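Local coordinates for protein NADH oxidoreductase (Mesorhizobium loti, PDB 3PI7) that probably binds NADPH and uses it in oxidoreductase chemistry, as in the quinone reductases of the medium-chain dehydrogenase family, at residues A323-A328 with A332-E337; G143-V148 with N342-I347. All blocks are in the same frame, centred on the assembly; numbering follows the deposited sequence.

Following the chain from the N terminus, residues 143-148 come first, in the loop between helices 140-143 and 148-163. Nearly two hundred residues later, after the whole parallel six-stranded sheet of the Rossmann fold, the chain returns at 342-347, and contact 2 closes that long excursion. Contact 1 lies within it: strand 323-326 turns into helix 327-338, and three residues separate its two segments. The contacts then meet in the sheet, where strands 323-326 and 345-348 run parallel. Val325 N lies 2.7 Å from Phe346 O, a probable hydrogen bond, and Val345 packs on Val325. Contact 1 packs the helix of this beta-alpha-beta unit on its first strand; contact 2 joins its second to the turn at 143-148.

Contact 1. Residues A323-A328 with A332-E337; sequences AVVPLA and AWVPAE
Val325 reaches across to the helix with one methyl, CG2, which touches two helix residues one turn apart, in directions nearly at right angles: Val334 CG2 at 4.2 Å, and CG of Glu337. The two valines touch methyl to methyl, and both are buried, so this is the apolar heart of the contact. At the start of the strand Ala323 also directs its CB at the helix and is met by the acid end of Glu337: OE1 stands 3.4 Å from Ala323 CB, with CD somewhat farther off. The glutamate gets there by folding. CG lies beside the backbone N (chi1 -68°), and a second bend at chi2, -59°, turns the carboxylate so that OE1 comes beside the methyl of Ala323. Its CG packs against both Ala323 CB and Val325 CG2, while OE1 has its charged partner in a salt bridge with Lys340, just past the helix. In the first turns of helix 327-338 a water stands in for the helix bond, donating to Ala328 O at 3.1 Å and accepting from Ala332 N, a nitrogen without a bond to the preceding turn at the helix kink. Strand and helix run almost antiparallel (166°), with axes 9.0 Å apart, as expected for the first strand and helix of a beta-alpha-beta unit. Strand 345-348 completes the unit, its Val345 touching Glu337, while Met33 and Ile61 from nearby loops pack on Val334.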
ATOM      1  N   ALA A 323     -11.668  22.565  26.622  1.00 34.71           N
ATOM      2  CA  ALA A 323     -12.518  23.741  26.591  1.00 32.67           C
ATOM      3  C   ALA A 323     -13.896  23.512  25.978  1.00 30.51           C
ATOM      4  O   ALA A 323     -14.039  22.798  24.991  1.00 27.39           O
ATOM      5  CB  ALA A 323     -11.818  24.831  25.798  1.00 33.64           C
ATOM      6  N   VAL A 324     -14.891  24.199  26.542  1.00 25.02           N
ATOM      7  CA  VAL A 324     -16.248  24.294  26.009  1.00 22.53           C
ATOM      8  C   VAL A 324     -16.373  25.739  25.522  1.00 23.22           C
ATOM      9  O   VAL A 324     -16.295  26.685  26.318  1.00 21.59           O
ATOM     10  CB  VAL A 324     -17.381  23.882  26.969  1.00 25.46           C
ATOM     11  CG1 VAL A 324     -18.722  24.084  26.294  1.00 24.03           C
ATOM     12  CG2 VAL A 324     -17.234  22.430  27.396  1.00 25.81           C
ATOM     13  N   VAL A 325     -16.474  25.908  24.212  1.00 17.52           N
ATOM     14  CA  VAL A 325     -16.538  27.243  23.638  1.00 17.60           C
ATOM     15  C   VAL A 325     -17.962  27.558  23.261  1.00 17.87           C
ATOM     16  O   VAL A 325     -18.509  26.822  22.447  1.00 15.54           O
ATOM     17  CB  VAL A 325     -15.604  27.396  22.395  1.00 20.60           C
ATOM     18  CG1 VAL A 325     -15.520  28.853  21.967  1.00 20.73           C
ATOM     19  CG2 VAL A 325     -14.204  26.851  22.687  1.00 21.53           C
ATOM     20  N   PRO A 326     -18.533  28.696  23.722  1.00 14.82           N
ATOM     21  CA  PRO A 326     -19.867  29.081  23.256  1.00 14.55           C
ATOM     22  C   PRO A 326     -19.841  29.279  21.760  1.00 16.93           C
ATOM     23  O   PRO A 326     -18.811  29.745  21.214  1.00 15.81           O
ATOM     24  CB  PRO A 326     -20.096  30.429  23.951  1.00 17.04           C
ATOM     25  CG  PRO A 326     -19.217  30.402  25.147  1.00 21.62           C
ATOM     26  CD  PRO A 326     -17.999  29.691  24.681  1.00 17.80           C
ATOM     27  N   LEU A 327     -20.942  28.958  21.094  1.00 14.00           N
ATOM     28  CA  LEU A 327     -20.974  29.122  19.634  0.50 13.35           C
ATOM     29  C   LEU A 327     -20.666  30.577  19.248  1.00 17.92           C
ATOM     30  O   LEU A 327     -19.992  30.796  18.247  1.00 17.38           O
ATOM     31  CB  LEU A 327     -22.318  28.687  19.052  0.50 12.80           C
ATOM     32  CG  LEU A 327     -22.375  28.569  17.519  0.50 17.09           C
ATOM     33  CD1 LEU A 327     -23.185  27.368  17.107  0.50 17.24           C
ATOM     34  CD2 LEU A 327     -22.940  29.831  16.892  0.50 16.50           C
ATOM     35  N   ALA A 328     -21.114  31.561  20.056  1.00 16.91           N
ATOM     36  CA  ALA A 328     -20.892  32.986  19.822  1.00 17.02           C
ATOM     37  C   ALA A 328     -19.420  33.369  19.906  1.00 19.12           C
ATOM     38  O   ALA A 328     -19.064  34.457  19.462  1.00 20.41           O
ATOM     39  CB  ALA A 328     -21.691  33.832  20.808  1.00 17.58           C
ATOM     40  N   ALA A 332     -13.986  33.350  16.894  1.00 21.44           N
ATOM     41  CA  ALA A 332     -12.849  34.051  17.437  1.00 20.73           C
ATOM     42  C   ALA A 332     -11.871  33.170  18.177  1.00 24.43           C
ATOM     43  O   ALA A 332     -10.676  33.374  18.004  1.00 25.87           O
ATOM     44  CB  ALA A 332     -13.315  35.162  18.375  1.00 21.79           C
ATOM     45  N   TRP A 333     -12.335  32.214  19.001  1.00 20.84           N
ATOM     46  CA  TRP A 333     -11.414  31.548  19.918  1.00 22.45           C
ATOM     47  C   TRP A 333     -11.206  30.059  19.789  1.00 22.68           C
ATOM     48  O   TRP A 333     -10.373  29.521  20.534  1.00 20.44           O
ATOM     49  CB  TRP A 333     -11.815  31.881  21.370  1.00 23.10           C
ATOM     50  CG  TRP A 333     -12.006  33.353  21.596  1.00 26.16           C
ATOM     51  CD1 TRP A 333     -13.159  33.973  21.968  1.00 28.85           C
ATOM     52  CD2 TRP A 333     -11.061  34.403  21.302  1.00 27.52           C
ATOM     53  NE1 TRP A 333     -12.984  35.337  21.974  1.00 29.65           N
ATOM     54  CE2 TRP A 333     -11.695  35.627  21.600  1.00 32.20           C
ATOM     55  CE3 TRP A 333      -9.718  34.423  20.863  1.00 29.54           C
ATOM     56  CZ2 TRP A 333     -11.054  36.864  21.431  1.00 32.67           C
ATOM     57  CZ3 TRP A 333      -9.093  35.648  20.674  1.00 31.98           C
ATOM     58  CH2 TRP A 333      -9.748  36.849  20.981  1.00 33.45           C
ATOM     59  N   VAL A 334     -11.887  29.379  18.866  1.00 18.58           N
ATOM     60  CA  VAL A 334     -11.585  27.955  18.699  1.00 18.74           C
ATOM     61  C   VAL A 334     -10.070  27.792  18.270  1.00 21.54           C
ATOM     62  O   VAL A 334      -9.409  26.965  18.876  1.00 21.97           O
ATOM     63  CB  VAL A 334     -12.561  27.258  17.733  1.00 21.83           C
ATOM     64  CG1 VAL A 334     -11.924  26.046  17.060  1.00 21.73           C
ATOM     65  CG2 VAL A 334     -13.847  26.873  18.464  1.00 21.62           C
ATOM     66  N   PRO A 335      -9.479  28.561  17.321  1.00 20.28           N
ATOM     67  CA  PRO A 335      -8.064  28.315  16.966  1.00 19.99           C
ATOM     68  C   PRO A 335      -7.110  28.433  18.150  1.00 25.29           C
ATOM     69  O   PRO A 335      -6.189  27.628  18.256  1.00 24.53           O
ATOM     70  CB  PRO A 335      -7.770  29.366  15.896  1.00 22.30           C
ATOM     71  CG  PRO A 335      -9.073  29.628  15.283  1.00 26.07           C
ATOM     72  CD  PRO A 335     -10.043  29.611  16.452  1.00 21.82           C
ATOM     73  N   ALA A 336      -7.345  29.403  19.050  1.00 24.19           N
ATOM     74  CA  ALA A 336      -6.521  29.567  20.245  1.00 25.53           C
ATOM     75  C   ALA A 336      -6.639  28.347  21.132  1.00 28.87           C
ATOM     76  O   ALA A 336      -5.660  27.931  21.726  1.00 29.67           O
ATOM     77  CB  ALA A 336      -6.947  30.810  21.014  1.00 27.07           C
ATOM     78  N   GLU A 337      -7.839  27.783  21.253  1.00 26.01           N
ATOM     79  CA  GLU A 337      -8.032  26.607  22.093  1.00 26.32           C
ATOM     80  C   GLU A 337      -7.466  25.347  21.454  1.00 31.40           C
ATOM     81  O   GLU A 337      -7.025  24.457  22.175  1.00 31.95           O
ATOM     82  CB  GLU A 337      -9.519  26.397  22.441  1.00 27.93           C
ATOM     83  CG  GLU A 337     -10.095  27.463  23.357  1.00 37.30           C
ATOM     84  CD  GLU A 337      -9.413  27.628  24.704  1.00 51.99           C
ATOM     85  OE1 GLU A 337      -8.932  26.620  25.268  1.00 43.43           O
ATOM     86  OE2 GLU A 337      -9.320  28.784  25.172  1.00 52.68           O
TER
HETATM   87  O   HOH W   1     -16.479  34.482  17.754  1.00 22.40           O

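Contact 2. Residues G143-V148 with N342-I347; sequences GAAMIV and NGKVFI
Phe346 overlaps two neighbouring alanine methyls at the CD2, CE2 and CZ atoms of its ring. Ala145 CB sits at the ring edge, near its plane, 4.0 Å from CE2 and almost as close to CZ. Ala144 CB approaches the same CE2 obliquely, at 3.9 Å, and also reaches CD2. With chi1 at -64°, CG stands beside the backbone N and the ring is carried out from the strand to the alanines. Lys344, two residues earlier and so on the same side of the chain, comes alongside. Its chain is extended beyond CG, laying CD and CE past the methyl of Ala145 and bringing NZ to 3.3 Å from that CB. The ammonium group is buried, but it hydrogen-bonds to Asn62 OD1 and has a long, weak ion pair with Glu86. A leucine in the lysine's place would probably leave Asn62 OD1 without this donor and Glu86 without its distant positive mate, and would lose the packing of NZ against the Ala145 methyl. Both alanines occupy the central positions of a type I turn from Gly143 to Met146, closed by a weak backbone bond. The turn lies in the loop between helices 140-143 and 148-163; strand 58-60 runs alongside, where Ser60 touches Ala145, Lys344 and Phe346, and strand 345-348 pairs antiparallel with strand 58-60 and parallel with strand 323-326.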
ATOM      1  N   GLY A 143     -21.579  11.783  25.287  1.00 23.57           N
ATOM      2  CA  GLY A 143     -22.344  11.717  24.050  1.00 21.07           C
ATOM      3  C   GLY A 143     -21.804  12.551  22.905  1.00 20.37           C
ATOM      4  O   GLY A 143     -21.927  12.123  21.763  1.00 17.29           O
ATOM      5  N   ALA A 144     -21.224  13.738  23.162  1.00 17.18           N
ATOM      6  CA  ALA A 144     -20.797  14.618  22.083  1.00 17.22           C
ATOM      7  C   ALA A 144     -19.608  14.097  21.313  1.00 19.40           C
ATOM      8  O   ALA A 144     -19.430  14.488  20.176  1.00 18.31           O
ATOM      9  CB  ALA A 144     -20.496  16.021  22.600  1.00 19.06           C
ATOM     10  N   ALA A 145     -18.818  13.204  21.913  1.00 16.41           N
ATOM     11  CA  ALA A 145     -17.643  12.639  21.267  1.00 16.35           C
ATOM     12  C   ALA A 145     -17.688  11.092  21.277  1.00 18.19           C
ATOM     13  O   ALA A 145     -16.652  10.451  21.185  1.00 16.95           O
ATOM     14  CB  ALA A 145     -16.402  13.141  21.974  1.00 18.34           C
HETATM   15  N   MSE A 146     -18.907  10.527  21.351  1.00 13.67           N
HETATM   16  CA  MSE A 146     -19.103   9.076  21.441  0.50 11.75           C
HETATM   17  C   MSE A 146     -18.925   8.363  20.093  1.00 16.48           C
HETATM   18  O   MSE A 146     -18.663   7.158  20.097  1.00 15.71           O
HETATM   19  CB  MSE A 146     -20.496   8.748  22.047  0.50 12.53           C
HETATM   20  CG  MSE A 146     -20.761   7.245  22.254  0.50 17.12           C
HETATM   21 SE   MSE A 146     -22.544   6.831  22.898  0.50 21.99          SE
HETATM   22  CE  MSE A 146     -22.243   7.383  24.761  0.50 18.54           C
ATOM     23  N   ILE A 147     -19.061   9.040  18.972  1.00 14.04           N
ATOM     24  CA  ILE A 147     -18.978   8.330  17.697  1.00 14.60           C
ATOM     25  C   ILE A 147     -17.628   8.292  17.022  1.00 19.72           C
ATOM     26  O   ILE A 147     -17.139   7.192  16.809  1.00 20.12           O
ATOM     27  CB  ILE A 147     -20.066   8.878  16.716  1.00 16.39           C
ATOM     28  CG1 ILE A 147     -21.478   8.584  17.267  1.00 15.68           C
ATOM     29  CG2 ILE A 147     -19.896   8.327  15.264  1.00 16.46           C
ATOM     30  CD1 ILE A 147     -22.572   9.324  16.523  1.00 16.35           C
ATOM     31  N   VAL A 148     -17.089   9.433  16.579  1.00 15.78           N
ATOM     32  CA  VAL A 148     -15.937   9.468  15.680  1.00 16.90           C
ATOM     33  C   VAL A 148     -14.717   8.792  16.276  1.00 19.51           C
ATOM     34  O   VAL A 148     -14.285   7.776  15.736  1.00 18.78           O
ATOM     35  CB  VAL A 148     -15.607  10.897  15.173  1.00 22.60           C
ATOM     36  CG1 VAL A 148     -14.343  10.889  14.299  1.00 22.96           C
ATOM     37  CG2 VAL A 148     -16.796  11.481  14.398  1.00 23.14           C
ATOM     38  N   ASN A 342      -3.057  18.489  24.181  1.00 49.65           N
ATOM     39  CA  ASN A 342      -3.913  17.569  24.947  1.00 49.40           C
ATOM     40  C   ASN A 342      -5.342  18.139  25.075  1.00 54.85           C
ATOM     41  O   ASN A 342      -5.558  19.339  24.873  1.00 55.72           O
ATOM     42  CB  ASN A 342      -3.303  17.234  26.336  1.00 48.02           C
ATOM     43  CG  ASN A 342      -1.784  17.080  26.327  1.00 61.20           C
ATOM     44  OD1 ASN A 342      -1.200  16.371  25.491  1.00 48.38           O
ATOM     45  ND2 ASN A 342      -1.102  17.791  27.218  1.00 49.12           N
ATOM     46  N   GLY A 343      -6.305  17.257  25.328  1.00 50.66           N
ATOM     47  CA  GLY A 343      -7.717  17.612  25.459  1.00 49.31           C
ATOM     48  C   GLY A 343      -8.425  18.008  24.171  1.00 48.66           C
ATOM     49  O   GLY A 343      -7.818  18.544  23.234  1.00 49.30           O
ATOM     50  N   LYS A 344      -9.736  17.764  24.147  1.00 39.53           N
ATOM     51  CA  LYS A 344     -10.642  18.055  23.043  1.00 37.38           C
ATOM     52  C   LYS A 344     -11.409  19.380  23.292  1.00 38.04           C
ATOM     53  O   LYS A 344     -11.731  19.714  24.437  1.00 38.35           O
ATOM     54  CB  LYS A 344     -11.631  16.889  22.892  1.00 39.02           C
ATOM     55  CG  LYS A 344     -12.280  16.780  21.524  1.00 51.13           C
ATOM     56  CD  LYS A 344     -13.096  15.497  21.402  1.00 48.78           C
ATOM     57  CE  LYS A 344     -13.705  15.445  20.035  1.00 48.00           C
ATOM     58  NZ  LYS A 344     -14.189  14.090  19.654  1.00 46.12           N
ATOM     59  N   VAL A 345     -11.694  20.114  22.214  1.00 29.76           N
ATOM     60  CA  VAL A 345     -12.436  21.370  22.278  1.00 26.98           C
ATOM     61  C   VAL A 345     -13.873  21.078  21.810  1.00 27.88           C
ATOM     62  O   VAL A 345     -14.070  20.327  20.857  1.00 25.84           O
ATOM     63  CB  VAL A 345     -11.742  22.501  21.462  1.00 30.70           C
ATOM     64  CG1 VAL A 345     -12.533  23.803  21.521  1.00 30.32           C
ATOM     65  CG2 VAL A 345     -10.313  22.742  21.958  1.00 30.20           C
ATOM     66  N   PHE A 346     -14.867  21.631  22.513  1.00 22.88           N
ATOM     67  CA  PHE A 346     -16.281  21.467  22.161  1.00 20.98           C
ATOM     68  C   PHE A 346     -16.902  22.821  21.913  1.00 22.83           C
ATOM     69  O   PHE A 346     -16.418  23.823  22.448  1.00 23.24           O
ATOM     70  CB  PHE A 346     -17.043  20.749  23.276  1.00 23.09           C
ATOM     71  CG  PHE A 346     -16.566  19.345  23.517  1.00 24.71           C
ATOM     72  CD1 PHE A 346     -15.472  19.093  24.350  1.00 29.46           C
ATOM     73  CD2 PHE A 346     -17.166  18.271  22.870  1.00 25.14           C
ATOM     74  CE1 PHE A 346     -15.003  17.785  24.542  1.00 30.56           C
ATOM     75  CE2 PHE A 346     -16.715  16.963  23.085  1.00 28.51           C
ATOM     76  CZ  PHE A 346     -15.630  16.731  23.902  1.00 28.66           C
ATOM     77  N   ILE A 347     -17.956  22.848  21.088  1.00 16.57           N
ATOM     78  CA  ILE A 347     -18.735  24.048  20.812  1.00 15.97           C
ATOM     79  C   ILE A 347     -20.101  23.859  21.492  1.00 19.13           C
ATOM     80  O   ILE A 347     -20.710  22.797  21.331  1.00 18.16           O
ATOM     81  CB  ILE A 347     -18.835  24.306  19.281  1.00 18.03           C
ATOM     82  CG1 ILE A 347     -17.438  24.634  18.711  1.00 18.61           C
ATOM     83  CG2 ILE A 347     -19.816  25.449  18.947  1.00 18.48           C
ATOM     84  CD1 ILE A 347     -17.335  24.674  17.119  1.00 19.08           C
TER